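Local structure of sister chromatid cohesion protein (Chaetomium thermophilum, 5T8V) at residues M812-F823 with L846-F857; N720-A728 with E775-R786. The protein is the C-terminal HEAT-repeat part of Scc2, a protein that probably loads cohesin onto chromosomes and binds chromatin. One frame throughout, in Å; residues are numbered along the deposited sequence.

In the fold
Both contacts join helices of the HEAT-repeat solenoid, and their centres lie about 18 Å apart. Along the chain they come in series: interaction 2 closes at R786 before interaction 1 opens at M812. Helix 773-786 links them. One flank of it meets the start of helix 723-735 in interaction 2. Other residues of the same helix pack on both helices of interaction 1. M780 CE lies 3.4 Å from F849 CE1, and V777 CG2 lies 3.6 Å from M822 CG. Interaction 1 is mostly buried and apolar. Interaction 2 is partly buried and carries a salt bridge between R723 and E775.

Interaction 1 of 2, residues M812-F823 with L846-F857; sequences MEVCRKLVGSMF and LMIFAKAEASLF
V819 of helix 812-823 packs into a pocket of L846, F849, L856 and F857 in this helix-to-helix contact of the HEAT-repeat solenoid. The short axes of 812-823 and 846-852 run roughly antiparallel, at 145°. The chain then turns back after E853, so that the side-chain ends of L856 and F857 also reach helix 812-823. The V819 side chain can be followed outward. Its CB points toward the other segment and forks into two methyls. V819 CG1, anti to the backbone N (chi1 173°), lies over the face of the F857 ring in a CH-pi contact, 3.8 Å from its centroid. The same methyl touches L846 CD2. V819 CG2 takes the other direction and reaches F849 CD2 at 3.5 Å, oblique to that ring. L846 also serves F823: its CD1 sits over the centre of the F823 ring. F823 and F857 meet rim to rim with nearly perpendicular planes. M822 lies alongside L846, running the opposite way, and its SD makes an oblique Met-aromatic contact with F849. At the other end, L856 CD2 lies against the first helix beside C815 CB and R816 CB. M812 bends at chi2 (76°) and brings CE to S855 OG and E853 CG. R816 NH2 gives a weak hydrogen bond to S855 O, 3.5 Å long.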
loop_
_atom_site.group_PDB
_atom_site.type_symbol
_atom_site.label_atom_id
_atom_site.label_comp_id
_atom_site.label_asym_id
_atom_site.label_seq_id
_atom_site.Cartn_x
_atom_site.Cartn_y
_atom_site.Cartn_z
ATOM N N MET A 812 -29.425 -2.216 -29.632
ATOM C CA MET A 812 -29.931 -1.170 -30.513
ATOM C C MET A 812 -31.221 -0.570 -29.971
ATOM O O MET A 812 -31.347 0.654 -29.846
ATOM C CB MET A 812 -30.153 -1.742 -31.915
ATOM C CG MET A 812 -30.565 -0.721 -32.969
ATOM S SD MET A 812 -29.197 0.299 -33.548
ATOM C CE MET A 812 -29.979 1.155 -34.912
ATOM N N GLU A 813 -32.192 -1.421 -29.635
ATOM C CA GLU A 813 -33.492 -0.928 -29.201
ATOM C C GLU A 813 -33.451 -0.336 -27.798
ATOM O O GLU A 813 -34.364 0.412 -27.431
ATOM C CB GLU A 813 -34.523 -2.054 -29.284
ATOM C CG GLU A 813 -34.959 -2.347 -30.712
ATOM C CD GLU A 813 -35.588 -3.715 -30.876
ATOM O OE1 GLU A 813 -36.443 -4.082 -30.043
ATOM O OE2 GLU A 813 -35.224 -4.425 -31.838
ATOM N N VAL A 814 -32.419 -0.642 -27.008
ATOM C CA VAL A 814 -32.257 0.044 -25.729
ATOM C C VAL A 814 -31.856 1.493 -25.964
ATOM O O VAL A 814 -32.282 2.397 -25.233
ATOM C CB VAL A 814 -31.241 -0.696 -24.836
ATOM C CG1 VAL A 814 -29.801 -0.362 -25.228
ATOM C CG2 VAL A 814 -31.492 -0.376 -23.369
ATOM N N CYS A 815 -31.031 1.740 -26.986
ATOM C CA CYS A 815 -30.750 3.112 -27.392
ATOM C C CYS A 815 -31.978 3.751 -28.023
ATOM O O CYS A 815 -32.222 4.950 -27.848
ATOM C CB CYS A 815 -29.571 3.146 -28.363
ATOM S SG CYS A 815 -27.985 2.679 -27.638
ATOM N N ARG A 816 -32.767 2.967 -28.761
ATOM C CA ARG A 816 -33.998 3.504 -29.329
ATOM C C ARG A 816 -34.934 3.994 -28.233
ATOM O O ARG A 816 -35.523 5.075 -28.348
ATOM C CB ARG A 816 -34.689 2.448 -30.193
ATOM C CG ARG A 816 -36.060 2.872 -30.705
ATOM C CD ARG A 816 -36.583 1.948 -31.795
ATOM N NE ARG A 816 -35.835 2.089 -33.046
ATOM C CZ ARG A 816 -35.037 1.165 -33.582
ATOM N NH1 ARG A 816 -34.864 -0.013 -32.996
ATOM N NH2 ARG A 816 -34.412 1.420 -34.723
ATOM N N LYS A 817 -35.081 3.219 -27.157
ATOM C CA LYS A 817 -35.958 3.624 -26.067
ATOM C C LYS A 817 -35.317 4.660 -25.154
ATOM O O LYS A 817 -36.040 5.395 -24.474
ATOM C CB LYS A 817 -36.391 2.401 -25.255
ATOM C CG LYS A 817 -37.324 1.472 -26.026
ATOM C CD LYS A 817 -38.179 0.609 -25.105
ATOM C CE LYS A 817 -37.432 -0.623 -24.617
ATOM N NZ LYS A 817 -37.162 -1.590 -25.719
ATOM N N LEU A 818 -33.985 4.739 -25.121
ATOM C CA LEU A 818 -33.332 5.856 -24.447
ATOM C C LEU A 818 -33.647 7.166 -25.156
ATOM O O LEU A 818 -34.137 8.119 -24.538
ATOM C CB LEU A 818 -31.820 5.628 -24.386
ATOM C CG LEU A 818 -31.301 4.746 -23.249
ATOM C CD1 LEU A 818 -29.842 4.392 -23.482
ATOM C CD2 LEU A 818 -31.467 5.438 -21.903
ATOM N N VAL A 819 -33.377 7.227 -26.462
ATOM C CA VAL A 819 -33.737 8.402 -27.255
ATOM C C VAL A 819 -35.219 8.714 -27.084
ATOM O O VAL A 819 -35.607 9.850 -26.777
ATOM C CB VAL A 819 -33.375 8.175 -28.735
ATOM C CG1 VAL A 819 -33.887 9.317 -29.611
ATOM C CG2 VAL A 819 -31.867 8.015 -28.893
ATOM N N GLY A 820 -36.066 7.704 -27.280
ATOM C CA GLY A 820 -37.495 7.896 -27.110
ATOM C C GLY A 820 -37.857 8.454 -25.751
ATOM O O GLY A 820 -38.817 9.217 -25.623
ATOM N N SER A 821 -37.101 8.082 -24.715
ATOM C CA SER A 821 -37.309 8.681 -23.403
ATOM C C SER A 821 -36.922 10.155 -23.416
ATOM O O SER A 821 -37.708 11.017 -23.009
ATOM C CB SER A 821 -36.509 7.922 -22.346
ATOM O OG SER A 821 -36.734 8.461 -21.055
ATOM N N MET A 822 -35.715 10.463 -23.900
ATOM C CA MET A 822 -35.267 11.851 -23.958
ATOM C C MET A 822 -36.317 12.735 -24.619
ATOM O O MET A 822 -36.601 13.839 -24.140
ATOM C CB MET A 822 -33.942 11.951 -24.714
ATOM C CG MET A 822 -32.906 10.922 -24.311
ATOM S SD MET A 822 -31.217 11.458 -24.617
ATOM C CE MET A 822 -30.318 9.943 -24.294
ATOM N N PHE A 823 -36.907 12.267 -25.722
ATOM C CA PHE A 823 -38.003 13.015 -26.327
ATOM C C PHE A 823 -39.243 12.990 -25.447
ATOM O O PHE A 823 -39.997 13.970 -25.410
ATOM C CB PHE A 823 -38.329 12.460 -27.713
ATOM C CG PHE A 823 -37.335 12.845 -28.769
ATOM C CD1 PHE A 823 -37.344 14.118 -29.313
ATOM C CD2 PHE A 823 -36.398 11.934 -29.223
ATOM C CE1 PHE A 823 -36.433 14.476 -30.288
ATOM C CE2 PHE A 823 -35.486 12.285 -30.196
ATOM C CZ PHE A 823 -35.503 13.558 -30.730
ATOM N N LEU A 846 -29.011 14.151 -27.157
ATOM C CA LEU A 846 -29.726 13.731 -28.358
ATOM C C LEU A 846 -28.946 14.088 -29.615
ATOM O O LEU A 846 -28.983 13.349 -30.605
ATOM C CB LEU A 846 -31.113 14.373 -28.399
ATOM C CG LEU A 846 -32.198 13.704 -27.555
ATOM C CD1 LEU A 846 -33.454 14.559 -27.521
ATOM C CD2 LEU A 846 -32.513 12.321 -28.105
ATOM N N MET A 847 -28.232 15.213 -29.586
ATOM C CA MET A 847 -27.414 15.635 -30.717
ATOM C C MET A 847 -26.385 14.568 -31.075
ATOM O O MET A 847 -26.334 14.080 -32.212
ATOM C CB MET A 847 -26.735 16.958 -30.360
ATOM C CG MET A 847 -25.900 17.596 -31.446
ATOM S SD MET A 847 -25.147 19.104 -30.803
ATOM C CE MET A 847 -24.317 19.738 -32.253
ATOM N N ILE A 848 -25.551 14.192 -30.104
ATOM C CA ILE A 848 -24.502 13.210 -30.355
ATOM C C ILE A 848 -25.092 11.838 -30.653
ATOM O O ILE A 848 -24.490 11.045 -31.387
ATOM C CB ILE A 848 -23.521 13.165 -29.168
ATOM C CG1 ILE A 848 -24.268 12.889 -27.856
ATOM C CG2 ILE A 848 -22.735 14.472 -29.106
ATOM C CD1 ILE A 848 -23.416 12.998 -26.611
ATOM N N PHE A 849 -26.274 11.532 -30.112
ATOM C CA PHE A 849 -26.950 10.296 -30.498
ATOM C C PHE A 849 -27.292 10.303 -31.982
ATOM O O PHE A 849 -26.986 9.350 -32.707
ATOM C CB PHE A 849 -28.211 10.098 -29.660
ATOM C CG PHE A 849 -28.028 9.145 -28.523
ATOM C CD1 PHE A 849 -27.535 9.586 -27.308
ATOM C CD2 PHE A 849 -28.343 7.805 -28.669
ATOM C CE1 PHE A 849 -27.363 8.714 -26.262
ATOM C CE2 PHE A 849 -28.175 6.924 -27.623
ATOM C CZ PHE A 849 -27.683 7.379 -26.418
ATOM N N ALA A 850 -27.937 11.373 -32.451
ATOM C CA ALA A 850 -28.259 11.479 -33.868
ATOM C C ALA A 850 -27.000 11.413 -34.722
ATOM O O ALA A 850 -27.016 10.849 -35.823
ATOM C CB ALA A 850 -29.024 12.773 -34.135
ATOM N N LYS A 851 -25.896 11.984 -34.234
ATOM C CA LYS A 851 -24.634 11.861 -34.957
ATOM C C LYS A 851 -24.182 10.407 -35.028
ATOM O O LYS A 851 -23.672 9.958 -36.061
ATOM C CB LYS A 851 -23.564 12.728 -34.290
ATOM C CG LYS A 851 -22.119 12.335 -34.602
ATOM C CD LYS A 851 -21.801 12.394 -36.092
ATOM C CE LYS A 851 -20.408 11.846 -36.370
ATOM N NZ LYS A 851 -20.131 11.701 -37.826
ATOM N N ALA A 852 -24.370 9.653 -33.944
ATOM C CA ALA A 852 -23.869 8.282 -33.902
ATOM C C ALA A 852 -24.701 7.359 -34.785
ATOM O O ALA A 852 -24.155 6.607 -35.601
ATOM C CB ALA A 852 -23.853 7.776 -32.461
ATOM N N GLU A 853 -26.024 7.395 -34.631
ATOM C CA GLU A 853 -26.897 6.494 -35.381
ATOM C C GLU A 853 -28.274 7.132 -35.475
ATOM O O GLU A 853 -29.011 7.162 -34.483
ATOM C CB GLU A 853 -26.965 5.127 -34.709
ATOM C CG GLU A 853 -27.856 4.125 -35.419
ATOM C CD GLU A 853 -27.377 3.808 -36.824
ATOM O OE1 GLU A 853 -26.153 3.870 -37.060
ATOM O OE2 GLU A 853 -28.225 3.502 -37.689
ATOM N N ALA A 854 -28.621 7.628 -36.663
ATOM C CA ALA A 854 -29.903 8.289 -36.868
ATOM C C ALA A 854 -31.070 7.314 -36.948
ATOM O O ALA A 854 -32.221 7.734 -36.790
ATOM C CB ALA A 854 -29.860 9.127 -38.144
ATOM N N SER A 855 -30.803 6.028 -37.192
ATOM C CA SER A 855 -31.871 5.037 -37.261
ATOM C C SER A 855 -32.732 5.019 -36.004
ATOM O O SER A 855 -33.882 4.571 -36.060
ATOM C CB SER A 855 -31.274 3.647 -37.491
ATOM O OG SER A 855 -32.255 2.639 -37.326
ATOM N N LEU A 856 -32.204 5.496 -34.876
ATOM C CA LEU A 856 -32.927 5.428 -33.612
ATOM C C LEU A 856 -34.055 6.447 -33.525
ATOM O O LEU A 856 -34.923 6.315 -32.655
ATOM C CB LEU A 856 -31.953 5.639 -32.452
ATOM C CG LEU A 856 -30.789 4.647 -32.394
ATOM C CD1 LEU A 856 -29.626 5.225 -31.610
ATOM C CD2 LEU A 856 -31.243 3.335 -31.782
ATOM N N PHE A 857 -34.068 7.449 -34.398
ATOM C CA PHE A 857 -35.035 8.531 -34.326
ATOM C C PHE A 857 -36.214 8.263 -35.254
ATOM O O PHE A 857 -36.093 7.552 -36.255
ATOM C CB PHE A 857 -34.380 9.867 -34.687
ATOM C CG PHE A 857 -33.342 10.319 -33.696
ATOM C CD1 PHE A 857 -32.101 9.705 -33.642
ATOM C CD2 PHE A 857 -33.604 11.361 -32.823
ATOM C CE1 PHE A 857 -31.147 10.116 -32.731
ATOM C CE2 PHE A 857 -32.652 11.777 -31.912
ATOM C CZ PHE A 857 -31.422 11.154 -31.867
#

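Interaction 2 of 2, residues N720-A728 with E775-R786; sequences NSNRVLRSA and EHVILMVQTVKR
The N-terminal end of helix 723-735 meets helix 773-786 through R723 and E775, which form a two-pronged salt bridge. R723 grips the carboxylate side-on. R723 NE donates to E775 OE2 at 2.8 Å, and R723 NH2 donates to E775 OE1 at 2.7 Å. The NH2 bond is nearly straight (171°) and uses the syn lone pair of OE1. Guanidinium and carboxylate are almost coplanar, 13° apart, so the pair of bonds fixes the rotation of both groups. The R723 chain is extended from CG to NE and sits as a knob among E775, I778, L779 and Q782. I778 CG2 lies over one face of its guanidinium, toward the rim. CG packs on L779 CD2, and the Q782 amide stands almost perpendicular to the guanidinium. Here two helices of the HEAT-repeat solenoid cross, their short axes 8.7 Å apart and at 63°. Their CA atoms are nearest at S727 and T783, 4.7 Å apart. S727 CA is 3.6 Å from T783 OG1. N722 caps the start of the first helix, its OD1 accepting from L725 N. R726 CD rests on L779 CD1, while its guanidinium turns to Y717, with a hydrogen bond from NE to the Y717 carbonyl and a cation-pi contact. At the far end R786 bends at chi3 and lays a guanidinium face over A728 CB, while its edge faces S727 OG and V724 CG1, the latter 3.5 Å from R786 NH2.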
loop_
_atom_site.group_PDB
_atom_site.type_symbol
_atom_site.label_atom_id
_atom_site.label_comp_id
_atom_site.label_asym_id
_atom_site.label_seq_id
_atom_site.Cartn_x
_atom_site.Cartn_y
_atom_site.Cartn_z
ATOM N N ASN A 720 -23.385 3.169 -5.427
ATOM C CA ASN A 720 -23.869 4.475 -5.002
ATOM C C ASN A 720 -24.825 5.055 -6.037
ATOM O O ASN A 720 -24.496 5.123 -7.225
ATOM C CB ASN A 720 -22.690 5.422 -4.783
ATOM C CG ASN A 720 -22.948 6.431 -3.691
ATOM O OD1 ASN A 720 -24.015 7.038 -3.627
ATOM N ND2 ASN A 720 -21.967 6.613 -2.815
ATOM N N SER A 721 -26.002 5.479 -5.581
ATOM C CA SER A 721 -26.993 6.106 -6.447
ATOM C C SER A 721 -26.819 7.616 -6.546
ATOM O O SER A 721 -27.613 8.271 -7.229
ATOM C CB SER A 721 -28.407 5.789 -5.949
ATOM O OG SER A 721 -28.600 6.260 -4.628
ATOM N N ASN A 722 -25.812 8.181 -5.884
ATOM C CA ASN A 722 -25.557 9.612 -5.980
ATOM C C ASN A 722 -25.291 9.998 -7.430
ATOM O O ASN A 722 -24.424 9.421 -8.091
ATOM C CB ASN A 722 -24.368 9.989 -5.093
ATOM C CG ASN A 722 -24.050 11.475 -5.130
ATOM O OD1 ASN A 722 -23.932 12.074 -6.199
ATOM N ND2 ASN A 722 -23.906 12.076 -3.955
ATOM N N ARG A 723 -26.045 10.982 -7.924
ATOM C CA ARG A 723 -25.939 11.363 -9.329
ATOM C C ARG A 723 -24.654 12.129 -9.615
ATOM O O ARG A 723 -24.095 12.004 -10.711
ATOM C CB ARG A 723 -27.158 12.193 -9.735
ATOM C CG ARG A 723 -28.430 11.374 -9.858
ATOM C CD ARG A 723 -29.666 12.249 -9.937
ATOM N NE ARG A 723 -30.839 11.486 -10.351
ATOM C CZ ARG A 723 -32.090 11.931 -10.281
ATOM N NH1 ARG A 723 -32.344 13.142 -9.802
ATOM N NH2 ARG A 723 -33.090 11.161 -10.687
ATOM N N VAL A 724 -24.169 12.917 -8.654
ATOM C CA VAL A 724 -22.923 13.651 -8.856
ATOM C C VAL A 724 -21.758 12.678 -8.998
ATOM O O VAL A 724 -20.970 12.756 -9.951
ATOM C CB VAL A 724 -22.696 14.650 -7.707
ATOM C CG1 VAL A 724 -21.466 15.512 -7.972
ATOM C CG2 VAL A 724 -23.926 15.532 -7.509
ATOM N N LEU A 725 -21.635 11.741 -8.053
ATOM C CA LEU A 725 -20.627 10.693 -8.169
ATOM C C LEU A 725 -20.755 9.967 -9.501
ATOM O O LEU A 725 -19.850 10.017 -10.336
ATOM C CB LEU A 725 -20.754 9.695 -7.017
ATOM C CG LEU A 725 -20.387 10.131 -5.598
ATOM C CD1 LEU A 725 -20.264 8.889 -4.726
ATOM C CD2 LEU A 725 -19.105 10.959 -5.553
ATOM N N ARG A 726 -21.886 9.288 -9.715
ATOM C CA ARG A 726 -22.063 8.490 -10.924
ATOM C C ARG A 726 -21.699 9.279 -12.176
ATOM O O ARG A 726 -21.039 8.753 -13.080
ATOM C CB ARG A 726 -23.506 7.986 -11.011
ATOM C CG ARG A 726 -23.779 6.735 -10.185
ATOM C CD ARG A 726 -25.230 6.297 -10.300
ATOM N NE ARG A 726 -25.445 4.947 -9.785
ATOM C CZ ARG A 726 -26.631 4.347 -9.722
ATOM N NH1 ARG A 726 -27.724 4.975 -10.136
ATOM N NH2 ARG A 726 -26.727 3.116 -9.240
ATOM N N SER A 727 -22.111 10.546 -12.245
ATOM C CA SER A 727 -21.806 11.353 -13.423
ATOM C C SER A 727 -20.308 11.610 -13.549
ATOM O O SER A 727 -19.762 11.579 -14.657
ATOM C CB SER A 727 -22.578 12.671 -13.372
ATOM O OG SER A 727 -22.219 13.435 -12.235
ATOM N N ALA A 728 -19.625 11.864 -12.430
ATOM C CA ALA A 728 -18.178 12.067 -12.485
ATOM C C ALA A 728 -17.459 10.790 -12.912
ATOM O O ALA A 728 -16.551 10.823 -13.755
ATOM C CB ALA A 728 -17.669 12.545 -11.126
ATOM N N GLU A 775 -33.630 7.304 -14.857
ATOM C CA GLU A 775 -32.348 7.507 -14.195
ATOM C C GLU A 775 -31.199 7.391 -15.188
ATOM O O GLU A 775 -30.243 8.173 -15.136
ATOM C CB GLU A 775 -32.180 6.503 -13.054
ATOM C CG GLU A 775 -31.118 6.893 -12.043
ATOM C CD GLU A 775 -31.446 8.188 -11.327
ATOM O OE1 GLU A 775 -32.611 8.632 -11.402
ATOM O OE2 GLU A 775 -30.538 8.766 -10.695
ATOM N N HIS A 776 -31.274 6.425 -16.105
ATOM C CA HIS A 776 -30.253 6.303 -17.139
ATOM C C HIS A 776 -30.121 7.602 -17.928
ATOM O O HIS A 776 -29.036 8.193 -18.006
ATOM C CB HIS A 776 -30.588 5.137 -18.072
ATOM C CG HIS A 776 -30.086 3.812 -17.592
ATOM N ND1 HIS A 776 -29.012 3.170 -18.170
ATOM C CD2 HIS A 776 -30.512 3.004 -16.592
ATOM C CE1 HIS A 776 -28.796 2.026 -17.546
ATOM N NE2 HIS A 776 -29.692 1.901 -16.584
ATOM N N VAL A 777 -31.226 8.069 -18.513
ATOM C CA VAL A 777 -31.172 9.266 -19.351
ATOM C C VAL A 777 -30.649 10.454 -18.552
ATOM O O VAL A 777 -29.791 11.210 -19.024
ATOM C CB VAL A 777 -32.552 9.563 -19.972
ATOM C CG1 VAL A 777 -33.632 9.645 -18.915
ATOM C CG2 VAL A 777 -32.507 10.855 -20.775
ATOM N N ILE A 778 -31.153 10.640 -17.331
ATOM C CA ILE A 778 -30.712 11.778 -16.530
ATOM C C ILE A 778 -29.213 11.693 -16.278
ATOM O O ILE A 778 -28.484 12.681 -16.425
ATOM C CB ILE A 778 -31.509 11.857 -15.214
ATOM C CG1 ILE A 778 -32.982 12.150 -15.514
ATOM C CG2 ILE A 778 -30.938 12.952 -14.307
ATOM C CD1 ILE A 778 -33.892 12.112 -14.299
ATOM N N LEU A 779 -28.728 10.508 -15.905
ATOM C CA LEU A 779 -27.299 10.339 -15.658
ATOM C C LEU A 779 -26.485 10.662 -16.903
ATOM O O LEU A 779 -25.389 11.230 -16.808
ATOM C CB LEU A 779 -27.010 8.915 -15.185
ATOM C CG LEU A 779 -27.503 8.540 -13.784
ATOM C CD1 LEU A 779 -27.237 7.068 -13.517
ATOM C CD2 LEU A 779 -26.852 9.400 -12.712
ATOM N N MET A 780 -27.001 10.306 -18.080
ATOM C CA MET A 780 -26.304 10.646 -19.316
ATOM C C MET A 780 -26.257 12.156 -19.515
ATOM O O MET A 780 -25.195 12.723 -19.799
ATOM C CB MET A 780 -26.983 9.966 -20.503
ATOM C CG MET A 780 -26.937 8.449 -20.450
ATOM S SD MET A 780 -27.636 7.683 -21.919
ATOM C CE MET A 780 -26.367 8.053 -23.116
ATOM N N VAL A 781 -27.402 12.825 -19.361
ATOM C CA VAL A 781 -27.448 14.276 -19.534
ATOM C C VAL A 781 -26.453 14.949 -18.597
ATOM O O VAL A 781 -25.651 15.792 -19.015
ATOM C CB VAL A 781 -28.879 14.798 -19.309
ATOM C CG1 VAL A 781 -28.919 16.318 -19.385
ATOM C CG2 VAL A 781 -29.826 14.201 -20.336
ATOM N N GLN A 782 -26.493 14.590 -17.313
ATOM C CA GLN A 782 -25.544 15.156 -16.362
ATOM C C GLN A 782 -24.109 14.872 -16.783
ATOM O O GLN A 782 -23.236 15.742 -16.667
ATOM C CB GLN A 782 -25.803 14.601 -14.962
ATOM C CG GLN A 782 -26.960 15.264 -14.229
ATOM C CD GLN A 782 -27.089 14.797 -12.787
ATOM O OE1 GLN A 782 -28.184 14.476 -12.326
ATOM N NE2 GLN A 782 -25.971 14.766 -12.065
ATOM N N THR A 783 -23.846 13.663 -17.281
ATOM C CA THR A 783 -22.478 13.293 -17.632
ATOM C C THR A 783 -21.954 14.132 -18.793
ATOM O O THR A 783 -20.817 14.614 -18.749
ATOM C CB THR A 783 -22.407 11.804 -17.969
ATOM O OG1 THR A 783 -22.887 11.037 -16.856
ATOM C CG2 THR A 783 -20.971 11.384 -18.283
ATOM N N VAL A 784 -22.759 14.320 -19.842
ATOM C CA VAL A 784 -22.289 15.098 -20.985
ATOM C C VAL A 784 -22.236 16.579 -20.635
ATOM O O VAL A 784 -21.343 17.307 -21.087
ATOM C CB VAL A 784 -23.166 14.837 -22.226
ATOM C CG1 VAL A 784 -23.241 13.345 -22.522
ATOM C CG2 VAL A 784 -24.562 15.428 -22.053
ATOM N N LYS A 785 -23.187 17.054 -19.827
ATOM C CA LYS A 785 -23.154 18.445 -19.386
ATOM C C LYS A 785 -21.941 18.719 -18.510
ATOM O O LYS A 785 -21.462 19.857 -18.456
ATOM C CB LYS A 785 -24.440 18.792 -18.634
ATOM C CG LYS A 785 -24.346 20.052 -17.776
ATOM C CD LYS A 785 -25.714 20.687 -17.567
ATOM C CE LYS A 785 -25.691 21.754 -16.482
ATOM N NZ LYS A 785 -25.867 21.177 -15.114
ATOM N N ARG A 786 -21.428 17.694 -17.831
ATOM C CA ARG A 786 -20.321 17.897 -16.906
ATOM C C ARG A 786 -19.071 18.381 -17.633
ATOM O O ARG A 786 -18.484 19.404 -17.262
ATOM C CB ARG A 786 -20.039 16.601 -16.143
ATOM C CG ARG A 786 -18.755 16.623 -15.336
ATOM C CD ARG A 786 -18.668 15.426 -14.402
ATOM N NE ARG A 786 -19.541 15.579 -13.241
ATOM C CZ ARG A 786 -19.196 16.194 -12.114
ATOM N NH1 ARG A 786 -17.988 16.725 -11.979
ATOM N NH2 ARG A 786 -20.062 16.283 -11.114
#